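Local coordinates for EAL/GGDEF domain protein (Methylococcus capsulatus, PDB 3ICL) that is of unassigned function but belongs to the GGDEF domain family, in a protein named for its EAL and GGDEF domains, at residues Met1-Asn9 against Asp54-Arg65. The protein carries 1 engineered substitution. Residues are numbered along the deposited sequence; the frame is centred on the assembly and turned at random.
Sequences MDTVTGLPN and DRLLRATAERIR
The backbones of Thr-5 and Arg-58 meet with their CA atoms 4.1 Å apart, where the looped segment Met-1 to Asn-9 lies against one side of helix 50-67, and Val-4 faces Asp-54 one turn earlier. Val-4 has CG1 anti to its own N (chi1 178°), which sends that methyl across the Asp-54 side chain at about a right angle, 3.9 Å from Asp-54 CB, and on to Leu-57. Next to it, Thr-5 CG2 lies 3.6 Å from Leu-57 O, while its CB packs on the methyl of Ala-61. Leu-7 reaches the same methyl, CD1 to Ala-61 CB being 3.6 Å, and its CD2 rests on the aliphatic part of Arg-65, the two side chains lying antiparallel, side by side. In this GGDEF domain the N-terminal loop leading into helix 10-23 is packed on helix 50-67, and both lean on the edge strand 73-77 of the central sheet, Leu-7 on Val-74, and Val-4 and the helix residue Leu-57 on Arg-76. Arg-58 stretches out beside the turn, extended from CG to NE, and chi4 (75°) turns its guanidinium so that NH1 donates to Val-4 O (3.1 Å, N-H...O 156°), which lies in the guanidinium plane, although the donor stands above the carbonyl plane. Thr-5 O sits over one guanidinium face, displaced toward the rim, without a hydrogen bond, and Gly-6 has no CB to crowd Arg-58 NH2. Inside the loop, Thr-5 OG1 donates to Asp-2 OD2 (2.5 Å) and accepts from Leu-7 N (3.1 Å) in an ST turn; Asp-2 in turn forms a salt bridge with Arg-76.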
HETATM    1  N   MSE A   1     -12.046   2.190 -13.412  1.00 61.87           N
HETATM    2  CA  MSE A   1     -10.864   1.544 -12.774  1.00 62.29           C
HETATM    3  C   MSE A   1      -9.559   2.138 -13.299  1.00 60.97           C
HETATM    4  O   MSE A   1      -9.560   2.933 -14.239  1.00 62.67           O
HETATM    5  CB  MSE A   1     -10.871   0.038 -13.045  1.00 63.51           C
HETATM    6  CG  MSE A   1     -10.882  -0.319 -14.522  1.00 69.43           C
HETATM    7 SE   MSE A   1     -10.402  -2.158 -14.876  1.00163.17          SE
HETATM    8  CE  MSE A   1      -8.668  -1.866 -15.679  1.00125.97           C
ATOM      9  N   ASP A   2      -8.448   1.746 -12.682  1.00 53.94           N
ATOM     10  CA  ASP A   2      -7.133   2.221 -13.094  1.00 51.65           C
ATOM     11  C   ASP A   2      -6.628   1.314 -14.219  1.00 59.81           C
ATOM     12  O   ASP A   2      -6.270   0.160 -13.990  1.00 62.61           O
ATOM     13  CB  ASP A   2      -6.166   2.206 -11.901  1.00 32.20           C
ATOM     14  CG  ASP A   2      -4.763   2.633 -12.279  1.00 29.95           C
ATOM     15  OD1 ASP A   2      -4.618   3.548 -13.112  1.00 36.78           O
ATOM     16  OD2 ASP A   2      -3.798   2.068 -11.730  1.00 38.33           O
ATOM     17  N   THR A   3      -6.622   1.851 -15.436  1.00 56.88           N
ATOM     18  CA  THR A   3      -6.191   1.121 -16.626  1.00 54.63           C
ATOM     19  C   THR A   3      -4.820   0.465 -16.489  1.00 48.32           C
ATOM     20  O   THR A   3      -4.618  -0.671 -16.920  1.00 45.26           O
ATOM     21  CB  THR A   3      -6.148   2.054 -17.852  1.00 59.81           C
ATOM     22  OG1 THR A   3      -7.395   2.750 -17.966  1.00 58.48           O
ATOM     23  CG2 THR A   3      -5.901   1.255 -19.123  1.00 62.43           C
ATOM     24  N   VAL A   4      -3.879   1.187 -15.894  1.00 37.90           N
ATOM     25  CA  VAL A   4      -2.524   0.677 -15.719  1.00 31.51           C
ATOM     26  C   VAL A   4      -2.436  -0.551 -14.815  1.00 27.94           C
ATOM     27  O   VAL A   4      -1.717  -1.500 -15.126  1.00 31.45           O
ATOM     28  CB  VAL A   4      -1.587   1.779 -15.157  1.00 29.45           C
ATOM     29  CG1 VAL A   4      -0.182   1.220 -14.934  1.00 26.61           C
ATOM     30  CG2 VAL A   4      -1.537   2.954 -16.127  1.00 33.00           C
ATOM     31  N   THR A   5      -3.181  -0.547 -13.712  1.00 25.54           N
ATOM     32  CA  THR A   5      -3.134  -1.656 -12.759  1.00 22.86           C
ATOM     33  C   THR A   5      -4.381  -2.524 -12.687  1.00 28.15           C
ATOM     34  O   THR A   5      -4.318  -3.668 -12.235  1.00 33.32           O
ATOM     35  CB  THR A   5      -2.875  -1.142 -11.336  1.00 24.19           C
ATOM     36  OG1 THR A   5      -3.977  -0.326 -10.926  1.00 28.40           O
ATOM     37  CG2 THR A   5      -1.596  -0.319 -11.287  1.00 24.87           C
ATOM     38  N   GLY A   6      -5.514  -1.984 -13.119  1.00 28.32           N
ATOM     39  CA  GLY A   6      -6.748  -2.740 -13.052  1.00 31.72           C
ATOM     40  C   GLY A   6      -7.346  -2.638 -11.659  1.00 30.03           C
ATOM     41  O   GLY A   6      -8.323  -3.316 -11.341  1.00 31.52           O
ATOM     42  N   LEU A   7      -6.750  -1.789 -10.823  1.00 21.02           N
ATOM     43  CA  LEU A   7      -7.220  -1.578  -9.452  1.00 23.72           C
ATOM     44  C   LEU A   7      -8.401  -0.615  -9.428  1.00 23.83           C
ATOM     45  O   LEU A   7      -8.646   0.093 -10.396  1.00 26.94           O
ATOM     46  CB  LEU A   7      -6.103  -0.986  -8.582  1.00 16.95           C
ATOM     47  CG  LEU A   7      -4.873  -1.838  -8.262  1.00 21.80           C
ATOM     48  CD1 LEU A   7      -3.894  -1.019  -7.427  1.00 19.45           C
ATOM     49  CD2 LEU A   7      -5.295  -3.096  -7.521  1.00 21.04           C
ATOM     50  N   PRO A   8      -9.144  -0.576  -8.310  1.00 28.33           N
ATOM     51  CA  PRO A   8     -10.299   0.317  -8.164  1.00 28.82           C
ATOM     52  C   PRO A   8      -9.864   1.783  -8.244  1.00 28.17           C
ATOM     53  O   PRO A   8      -8.714   2.118  -7.932  1.00 24.68           O
ATOM     54  CB  PRO A   8     -10.831  -0.039  -6.779  1.00 32.66           C
ATOM     55  CG  PRO A   8     -10.487  -1.490  -6.651  1.00 32.75           C
ATOM     56  CD  PRO A   8      -9.084  -1.540  -7.195  1.00 32.41           C
ATOM     57  N   ASN A   9     -10.780   2.652  -8.664  1.00 23.09           N
ATOM     58  CA  ASN A   9     -10.495   4.083  -8.766  1.00 29.83           C
ATOM     59  C   ASN A   9     -10.293   4.675  -7.380  1.00 25.31           C
ATOM     60  O   ASN A   9     -10.605   4.048  -6.367  1.00 25.39           O
ATOM     61  CB  ASN A   9     -11.653   4.841  -9.431  1.00 42.94           C
ATOM     62  CG  ASN A   9     -11.903   4.406 -10.859  1.00 54.98           C
ATOM     63  OD1 ASN A   9     -10.969   4.240 -11.643  1.00 61.92           O
ATOM     64  ND2 ASN A   9     -13.175   4.240 -11.210  1.00 52.45           N
ATOM     65  N   ASP A  54       4.720   0.605 -16.650  1.00 27.66           N
ATOM     66  CA  ASP A  54       3.313   0.291 -16.431  1.00 21.77           C
ATOM     67  C   ASP A  54       3.142  -1.178 -16.095  1.00 26.70           C
ATOM     68  O   ASP A  54       2.351  -1.533 -15.220  1.00 19.98           O
ATOM     69  CB  ASP A  54       2.479   0.642 -17.662  1.00 24.51           C
ATOM     70  CG  ASP A  54       2.436   2.130 -17.925  1.00 32.36           C
ATOM     71  OD1 ASP A  54       2.709   2.904 -16.984  1.00 33.56           O
ATOM     72  OD2 ASP A  54       2.116   2.527 -19.064  1.00 39.90           O
ATOM     73  N   ARG A  55       3.887  -2.033 -16.790  1.00 30.73           N
ATOM     74  CA  ARG A  55       3.815  -3.466 -16.536  1.00 35.48           C
ATOM     75  C   ARG A  55       4.214  -3.757 -15.092  1.00 27.76           C
ATOM     76  O   ARG A  55       3.581  -4.567 -14.415  1.00 25.41           O
ATOM     77  CB  ARG A  55       4.735  -4.232 -17.490  1.00 40.50           C
ATOM     78  CG  ARG A  55       4.301  -4.187 -18.945  1.00 50.81           C
ATOM     79  CD  ARG A  55       5.173  -5.096 -19.789  1.00 61.20           C
ATOM     80  NE  ARG A  55       5.061  -6.488 -19.366  1.00 65.08           N
ATOM     81  CZ  ARG A  55       5.824  -7.474 -19.823  1.00 71.15           C
ATOM     82  NH1 ARG A  55       6.764  -7.225 -20.725  1.00 77.03           N
ATOM     83  NH2 ARG A  55       5.648  -8.711 -19.377  1.00 67.79           N
ATOM     84  N   LEU A  56       5.266  -3.089 -14.629  1.00 23.57           N
ATOM     85  CA  LEU A  56       5.744  -3.270 -13.261  1.00 22.44           C
ATOM     86  C   LEU A  56       4.675  -2.858 -12.250  1.00 17.83           C
ATOM     87  O   LEU A  56       4.420  -3.569 -11.278  1.00 18.62           O
ATOM     88  CB  LEU A  56       7.022  -2.451 -13.036  1.00 23.99           C
ATOM     89  CG  LEU A  56       7.637  -2.428 -11.631  1.00 23.87           C
ATOM     90  CD1 LEU A  56       7.867  -3.845 -11.114  1.00 19.21           C
ATOM     91  CD2 LEU A  56       8.942  -1.658 -11.679  1.00 25.46           C
ATOM     92  N   LEU A  57       4.050  -1.709 -12.486  1.00 19.66           N
ATOM     93  CA  LEU A  57       3.008  -1.205 -11.596  1.00 19.17           C
ATOM     94  C   LEU A  57       1.838  -2.174 -11.492  1.00 19.08           C
ATOM     95  O   LEU A  57       1.264  -2.353 -10.416  1.00 16.34           O
ATOM     96  CB  LEU A  57       2.501   0.152 -12.083  1.00 21.59           C
ATOM     97  CG  LEU A  57       3.456   1.344 -11.931  1.00 23.54           C
ATOM     98  CD1 LEU A  57       2.827   2.582 -12.567  1.00 22.28           C
ATOM     99  CD2 LEU A  57       3.757   1.586 -10.453  1.00 18.06           C
ATOM    100  N   ARG A  58       1.480  -2.794 -12.611  1.00 22.69           N
ATOM    101  CA  ARG A  58       0.371  -3.742 -12.631  1.00 24.88           C
ATOM    102  C   ARG A  58       0.740  -5.043 -11.913  1.00 22.10           C
ATOM    103  O   ARG A  58      -0.094  -5.651 -11.244  1.00 18.14           O
ATOM    104  CB  ARG A  58      -0.034  -4.051 -14.074  1.00 31.98           C
ATOM    105  CG  ARG A  58      -1.380  -4.752 -14.196  1.00 41.09           C
ATOM    106  CD  ARG A  58      -1.714  -5.070 -15.647  1.00 48.21           C
ATOM    107  NE  ARG A  58      -3.085  -5.554 -15.794  1.00 58.75           N
ATOM    108  CZ  ARG A  58      -4.167  -4.783 -15.731  1.00 61.77           C
ATOM    109  NH1 ARG A  58      -4.048  -3.479 -15.527  1.00 61.66           N
ATOM    110  NH2 ARG A  58      -5.372  -5.318 -15.873  1.00 65.66           N
ATOM    111  N   ALA A  59       1.991  -5.470 -12.058  1.00 26.42           N
ATOM    112  CA  ALA A  59       2.448  -6.695 -11.409  1.00 24.36           C
ATOM    113  C   ALA A  59       2.585  -6.458  -9.906  1.00 24.47           C
ATOM    114  O   ALA A  59       2.412  -7.374  -9.107  1.00 19.63           O
ATOM    115  CB  ALA A  59       3.788  -7.137 -11.999  1.00 30.39           C
ATOM    116  N   THR A  60       2.906  -5.226  -9.527  1.00 22.13           N
ATOM    117  CA  THR A  60       3.058  -4.874  -8.115  1.00 18.57           C
ATOM    118  C   THR A  60       1.682  -4.832  -7.451  1.00 16.66           C
ATOM    119  O   THR A  60       1.497  -5.318  -6.337  1.00 18.72           O
ATOM    120  CB  THR A  60       3.749  -3.500  -7.961  1.00 23.81           C
ATOM    121  OG1 THR A  60       5.069  -3.567  -8.517  1.00 22.93           O
ATOM    122  CG2 THR A  60       3.845  -3.106  -6.494  1.00 25.99           C
ATOM    123  N   ALA A  61       0.717  -4.257  -8.159  1.00 18.32           N
ATOM    124  CA  ALA A  61      -0.648  -4.147  -7.669  1.00 13.17           C
ATOM    125  C   ALA A  61      -1.263  -5.517  -7.420  1.00 18.46           C
ATOM    126  O   ALA A  61      -2.006  -5.711  -6.457  1.00 18.97           O
ATOM    127  CB  ALA A  61      -1.493  -3.381  -8.675  1.00 19.46           C
ATOM    128  N   GLU A  62      -0.964  -6.470  -8.297  1.00 18.17           N
ATOM    129  CA  GLU A  62      -1.505  -7.814  -8.153  1.00 20.58           C
ATOM    130  C   GLU A  62      -0.852  -8.561  -7.002  1.00 17.68           C
ATOM    131  O   GLU A  62      -1.531  -9.276  -6.265  1.00 17.96           O
ATOM    132  CB  GLU A  62      -1.337  -8.591  -9.464  1.00 21.95           C
ATOM    133  CG  GLU A  62      -2.026  -7.908 -10.635  1.00 25.01           C
ATOM    134  CD  GLU A  62      -1.687  -8.534 -11.975  1.00 35.24           C
ATOM    135  OE1 GLU A  62      -0.557  -9.046 -12.126  1.00 35.86           O
ATOM    136  OE2 GLU A  62      -2.543  -8.492 -12.884  1.00 33.47           O
ATOM    137  N   ARG A  63       0.458  -8.398  -6.836  1.00 19.87           N
ATOM    138  CA  ARG A  63       1.146  -9.073  -5.743  1.00 19.02           C
ATOM    139  C   ARG A  63       0.666  -8.515  -4.411  1.00 19.74           C
ATOM    140  O   ARG A  63       0.615  -9.227  -3.414  1.00 18.35           O
ATOM    141  CB  ARG A  63       2.663  -8.908  -5.857  1.00 23.22           C
ATOM    142  CG  ARG A  63       3.269  -9.676  -7.021  1.00 24.59           C
ATOM    143  CD  ARG A  63       4.779  -9.733  -6.929  1.00 21.82           C
ATOM    144  NE  ARG A  63       5.357 -10.328  -8.127  1.00 26.25           N
ATOM    145  CZ  ARG A  63       6.662 -10.451  -8.345  1.00 23.68           C
ATOM    146  NH1 ARG A  63       7.529 -10.027  -7.437  1.00 26.23           N
ATOM    147  NH2 ARG A  63       7.101 -10.976  -9.478  1.00 30.84           N
ATOM    148  N   ILE A  64       0.316  -7.233  -4.394  1.00 14.17           N
ATOM    149  CA  ILE A  64      -0.177  -6.628  -3.169  1.00 16.33           C
ATOM    150  C   ILE A  64      -1.515  -7.270  -2.818  1.00 16.15           C
ATOM    151  O   ILE A  64      -1.761  -7.625  -1.667  1.00 19.30           O
ATOM    152  CB  ILE A  64      -0.358  -5.108  -3.326  1.00 16.19           C
ATOM    153  CG1 ILE A  64       1.013  -4.442  -3.470  1.00 13.14           C
ATOM    154  CG2 ILE A  64      -1.102  -4.551  -2.123  1.00 12.83           C
ATOM    155  CD1 ILE A  64       0.964  -2.934  -3.696  1.00 26.57           C
ATOM    156  N   ARG A  65      -2.373  -7.437  -3.819  1.00 15.15           N
ATOM    157  CA  ARG A  65      -3.677  -8.049  -3.579  1.00 20.10           C
ATOM    158  C   ARG A  65      -3.554  -9.486  -3.064  1.00 22.04           C
ATOM    159  O   ARG A  65      -4.383  -9.941  -2.277  1.00 21.24           O
ATOM    160  CB  ARG A  65      -4.522  -8.013  -4.857  1.00 26.52           C
ATOM    161  CG  ARG A  65      -4.839  -6.607  -5.339  1.00 27.93           C
ATOM    162  CD  ARG A  65      -5.930  -6.581  -6.403  1.00 40.14           C
ATOM    163  NE  ARG A  65      -5.522  -7.241  -7.640  1.00 50.58           N
ATOM    164  CZ  ARG A  65      -6.196  -7.164  -8.783  1.00 59.35           C
ATOM    165  NH1 ARG A  65      -7.315  -6.451  -8.853  1.00 58.37           N
ATOM    166  NH2 ARG A  65      -5.754  -7.803  -9.858  1.00 63.50           N
TER